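Local coordinates for RsfP (Uncultured bacterium, PDB 4GLJ), which probably catalyses the phosphate-dependent cleavage of methylthioadenosine to adenine and methylthioribose 1-phosphate, and binds the dye rhodamine B, at residues D110-R124 against G163-E175. Numbering follows the deposited sequence. Where two conformers were deposited one is given.
Sequences DMVIPDQMIDMTKQR and GQCHAKATYVCIE
A chi1 of -176° swings CG of Glu-175 opposite the backbone N, and a bend at chi2 (55°) brings the carboxylate up to the backbone of loop 122-124, where Arg-124, extended from CG to NE, meets it from the opposite direction. OE1 accepts two backbone amides, Lys-122 N at 2.8 Å through its anti lone pair and Gln-123 N from above the carboxylate plane. OE2 takes the salt bridge from Arg-124 NE (2.9 Å); OE2 lies in the guanidinium plane, whereas NE comes in from above the carboxylate plane, the two flat groups being 77° apart. Ser-74 is a further partner of OE2. An alanine here would probably leave Arg-124 without its countercharge and the amides of Lys-122 and Gln-123 without their acceptor. CG2 of Thr-121 covers one guanidinium face, and NH1 hydrogen-bonds to O of Met-198, a rhodamine B pocket residue. Upstream, strands 111-114 and 116-119 run parallel to 165-167 and 169-173, part of the central sheet of the phosphorylase-superfamily alpha/beta fold, and both segments turn a corner, at Asp-115 and at Lys-168. There Ala-169 O receives both Asp-115 N (2.8 Å) and Gln-116 N, while CG1 of Val-112 presses tightly on CB of Ala-169 at 3.5 Å. At the far end Asp-110 OD1 accepts Gln-164 N (2.9 Å), and OD2, near the imidazole plane, accepts His-166 NE2 (2.9 Å) from above the carboxylate plane.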
# COMPACT_ATOMS: atom_id res chain seq x y z
N ASP A 110 -21.46 21.07 0.58
CA ASP A 110 -21.70 20.69 -0.80
C ASP A 110 -21.78 19.17 -0.86
O ASP A 110 -21.24 18.42 0.04
CB ASP A 110 -20.58 21.12 -1.72
CG ASP A 110 -20.56 22.62 -2.02
OD1 ASP A 110 -21.51 23.36 -1.63
OD2 ASP A 110 -19.52 23.04 -2.63
N MET A 111 -22.43 18.69 -1.93
CA MET A 111 -22.29 17.27 -2.31
C MET A 111 -21.55 17.14 -3.61
O MET A 111 -21.48 18.10 -4.40
CB MET A 111 -23.64 16.59 -2.37
CG MET A 111 -24.50 16.92 -1.13
SD MET A 111 -26.01 15.91 -1.12
CE MET A 111 -26.91 16.62 0.27
N VAL A 112 -20.97 15.96 -3.79
CA VAL A 112 -20.13 15.66 -4.89
C VAL A 112 -20.53 14.26 -5.36
O VAL A 112 -20.69 13.31 -4.57
CB VAL A 112 -18.62 15.70 -4.49
CG1 VAL A 112 -17.76 15.34 -5.69
CG2 VAL A 112 -18.24 17.12 -4.03
N ILE A 113 -20.71 14.14 -6.67
CA ILE A 113 -20.99 12.81 -7.26
C ILE A 113 -19.76 12.43 -8.11
O ILE A 113 -19.65 12.82 -9.28
CB ILE A 113 -22.26 12.84 -8.21
CG1 ILE A 113 -23.43 13.56 -7.52
CG2 ILE A 113 -22.63 11.43 -8.70
CD1 ILE A 113 -23.77 12.95 -6.21
N PRO A 114 -18.83 11.72 -7.53
CA PRO A 114 -17.58 11.49 -8.31
C PRO A 114 -17.81 10.53 -9.47
O PRO A 114 -18.81 9.76 -9.48
CB PRO A 114 -16.65 10.85 -7.25
CG PRO A 114 -17.61 10.23 -6.25
CD PRO A 114 -18.73 11.26 -6.15
N ASP A 115 -16.96 10.62 -10.50
CA ASP A 115 -17.06 9.65 -11.54
C ASP A 115 -15.79 8.78 -11.51
O ASP A 115 -15.75 7.75 -12.20
CB ASP A 115 -17.27 10.34 -12.91
CG ASP A 115 -16.08 11.21 -13.33
OD1 ASP A 115 -15.35 11.76 -12.47
OD2 ASP A 115 -15.85 11.35 -14.53
N GLN A 116 -14.77 9.15 -10.71
CA GLN A 116 -13.55 8.34 -10.74
C GLN A 116 -13.12 8.12 -9.32
O GLN A 116 -13.57 8.82 -8.39
CB GLN A 116 -12.44 9.06 -11.56
CG GLN A 116 -12.56 8.84 -13.11
CD GLN A 116 -12.45 7.32 -13.45
OE1 GLN A 116 -11.73 6.61 -12.77
NE2 GLN A 116 -13.21 6.84 -14.44
N MET A 117 -12.16 7.21 -9.15
CA MET A 117 -11.69 6.84 -7.80
C MET A 117 -10.26 6.42 -7.93
O MET A 117 -9.83 5.93 -9.02
CB MET A 117 -12.44 5.63 -7.30
CG MET A 117 -13.88 5.89 -6.99
SD MET A 117 -14.65 4.36 -6.50
CE MET A 117 -14.49 4.43 -4.73
N ILE A 118 -9.48 6.62 -6.86
CA ILE A 118 -8.11 6.09 -6.86
C ILE A 118 -8.00 5.33 -5.52
O ILE A 118 -8.31 5.89 -4.49
CB ILE A 118 -7.08 7.24 -6.89
CG1 ILE A 118 -7.18 8.03 -8.26
CG2 ILE A 118 -5.72 6.62 -6.54
CD1 ILE A 118 -6.28 9.24 -8.45
N ASP A 119 -7.62 4.04 -5.57
CA ASP A 119 -7.55 3.22 -4.39
C ASP A 119 -6.17 3.28 -3.76
O ASP A 119 -5.24 2.64 -4.24
CB ASP A 119 -7.90 1.78 -4.70
CG ASP A 119 -8.03 0.92 -3.45
OD1 ASP A 119 -7.87 1.44 -2.33
OD2 ASP A 119 -8.30 -0.30 -3.61
N MET A 120 -6.03 4.11 -2.73
CA MET A 120 -4.77 4.15 -1.94
C MET A 120 -4.80 3.30 -0.67
O MET A 120 -3.86 3.36 0.11
CB MET A 120 -4.49 5.60 -1.49
CG MET A 120 -4.28 6.51 -2.71
SD MET A 120 -2.99 5.98 -3.85
CE MET A 120 -1.54 5.85 -2.84
N THR A 121 -5.86 2.54 -0.44
CA THR A 121 -5.96 1.70 0.75
C THR A 121 -4.89 0.62 0.69
O THR A 121 -4.37 0.35 -0.39
CB THR A 121 -7.32 1.02 0.95
OG1 THR A 121 -7.56 -0.00 -0.04
CG2 THR A 121 -8.50 2.11 0.98
N LYS A 122 -4.54 0.07 1.84
CA LYS A 122 -3.34 -0.78 1.97
C LYS A 122 -3.65 -2.17 2.43
O LYS A 122 -3.06 -3.18 1.96
CB LYS A 122 -2.39 -0.10 2.95
CG LYS A 122 -1.86 1.26 2.43
CD LYS A 122 -1.14 1.99 3.56
CE LYS A 122 -0.65 3.40 3.11
NZ LYS A 122 0.38 3.96 4.01
N GLN A 123 -4.58 -2.23 3.40
CA GLN A 123 -4.73 -3.44 4.19
C GLN A 123 -6.08 -4.10 4.12
O GLN A 123 -6.45 -4.86 4.99
CB GLN A 123 -4.39 -3.10 5.65
CG GLN A 123 -2.89 -2.83 5.77
CD GLN A 123 -2.49 -2.01 7.00
OE1 GLN A 123 -3.21 -2.00 8.03
NE2 GLN A 123 -1.26 -1.40 6.93
N ARG A 124 -6.82 -3.90 3.06
CA ARG A 124 -8.16 -4.41 2.98
C ARG A 124 -8.25 -5.51 1.95
O ARG A 124 -7.60 -5.44 0.97
CB ARG A 124 -9.10 -3.28 2.66
CG ARG A 124 -9.13 -2.25 3.76
CD ARG A 124 -9.69 -0.99 3.26
NE ARG A 124 -9.44 0.12 4.14
CZ ARG A 124 -10.17 1.20 4.16
NH1 ARG A 124 -11.19 1.29 3.36
NH2 ARG A 124 -9.87 2.18 4.96
N GLY A 163 -25.62 24.78 0.03
CA GLY A 163 -24.58 24.14 -0.83
C GLY A 163 -24.94 23.98 -2.29
O GLY A 163 -25.96 24.47 -2.73
N GLN A 164 -24.07 23.32 -3.05
CA GLN A 164 -24.40 22.90 -4.39
C GLN A 164 -23.90 21.49 -4.58
O GLN A 164 -23.26 20.97 -3.68
CB GLN A 164 -23.81 23.85 -5.42
CG GLN A 164 -22.32 23.96 -5.45
CD GLN A 164 -21.87 25.08 -6.41
OE1 GLN A 164 -22.31 25.13 -7.56
NE2 GLN A 164 -21.00 26.00 -5.94
N CYS A 165 -24.19 20.87 -5.72
CA CYS A 165 -23.74 19.53 -6.01
C CYS A 165 -22.81 19.59 -7.23
O CYS A 165 -23.15 20.28 -8.24
CB CYS A 165 -24.97 18.65 -6.35
SG CYS A 165 -24.54 16.91 -6.58
N HIS A 166 -21.69 18.90 -7.17
CA HIS A 166 -20.71 18.87 -8.22
C HIS A 166 -20.62 17.49 -8.78
O HIS A 166 -20.57 16.54 -8.02
CB HIS A 166 -19.35 19.27 -7.69
CG HIS A 166 -19.36 20.52 -6.88
ND1 HIS A 166 -18.99 21.69 -7.36
CD2 HIS A 166 -19.68 20.74 -5.57
CE1 HIS A 166 -19.09 22.61 -6.42
NE2 HIS A 166 -19.50 22.03 -5.32
N ALA A 167 -20.60 17.32 -10.09
CA ALA A 167 -20.39 15.95 -10.63
C ALA A 167 -19.01 15.86 -11.24
O ALA A 167 -18.36 16.87 -11.38
CB ALA A 167 -21.46 15.65 -11.68
N LYS A 168 -18.60 14.68 -11.70
CA LYS A 168 -17.35 14.48 -12.44
C LYS A 168 -16.07 14.81 -11.64
O LYS A 168 -15.18 15.52 -12.13
CB LYS A 168 -17.29 15.21 -13.78
CG LYS A 168 -18.50 15.03 -14.69
CD LYS A 168 -18.94 13.56 -14.84
CE LYS A 168 -20.20 13.40 -15.70
NZ LYS A 168 -20.43 14.61 -16.53
N ALA A 169 -15.98 14.25 -10.47
CA ALA A 169 -14.84 14.43 -9.55
C ALA A 169 -14.14 13.08 -9.29
O ALA A 169 -14.72 11.98 -9.56
CB ALA A 169 -15.39 14.97 -8.21
N THR A 170 -12.90 13.15 -8.83
CA THR A 170 -12.13 11.96 -8.47
C THR A 170 -12.01 11.81 -6.95
O THR A 170 -11.56 12.77 -6.30
CB THR A 170 -10.72 12.00 -9.09
OG1 THR A 170 -10.89 11.93 -10.49
CG2 THR A 170 -9.91 10.79 -8.61
N TYR A 171 -12.44 10.65 -6.41
CA TYR A 171 -12.41 10.32 -4.96
C TYR A 171 -11.14 9.53 -4.71
O TYR A 171 -10.94 8.47 -5.29
CB TYR A 171 -13.63 9.43 -4.63
CG TYR A 171 -13.82 8.87 -3.20
CD1 TYR A 171 -12.95 7.87 -2.64
CD2 TYR A 171 -14.93 9.25 -2.44
CE1 TYR A 171 -13.19 7.32 -1.35
CE2 TYR A 171 -15.17 8.67 -1.16
CZ TYR A 171 -14.30 7.73 -0.62
OH TYR A 171 -14.65 7.19 0.64
N VAL A 172 -10.28 10.03 -3.80
CA VAL A 172 -9.12 9.20 -3.46
C VAL A 172 -9.47 8.55 -2.11
O VAL A 172 -9.87 9.23 -1.18
CB VAL A 172 -7.78 10.01 -3.40
CG1 VAL A 172 -7.89 11.15 -2.42
CG2 VAL A 172 -6.65 9.08 -2.90
N CYS A 173 -9.26 7.22 -2.01
CA CYS A 173 -9.60 6.49 -0.82
C CYS A 173 -8.31 6.14 -0.12
O CYS A 173 -7.51 5.44 -0.70
CB CYS A 173 -10.30 5.19 -1.17
SG CYS A 173 -11.19 4.52 0.31
N ILE A 174 -8.20 6.52 1.16
CA ILE A 174 -6.99 6.21 1.91
C ILE A 174 -7.35 5.23 3.00
O ILE A 174 -8.56 4.98 3.32
CB ILE A 174 -6.35 7.51 2.50
CG1 ILE A 174 -7.30 8.17 3.55
CG2 ILE A 174 -5.89 8.48 1.37
CD1 ILE A 174 -6.56 9.19 4.45
N GLU A 175 -6.31 4.63 3.58
CA GLU A 175 -6.49 3.59 4.58
C GLU A 175 -7.09 4.15 5.88
O GLU A 175 -7.96 3.53 6.43
CB GLU A 175 -5.12 2.91 4.86
CG GLU A 175 -5.20 1.72 5.83
CD GLU A 175 -6.22 0.68 5.32
OE1 GLU A 175 -6.05 0.22 4.17
OE2 GLU A 175 -7.22 0.26 6.02
O HOH W 1 -20.52 25.66 -3.04
O HOH W 2 -12.85 12.76 -12.41
O HOH W 3 -3.70 5.17 2.34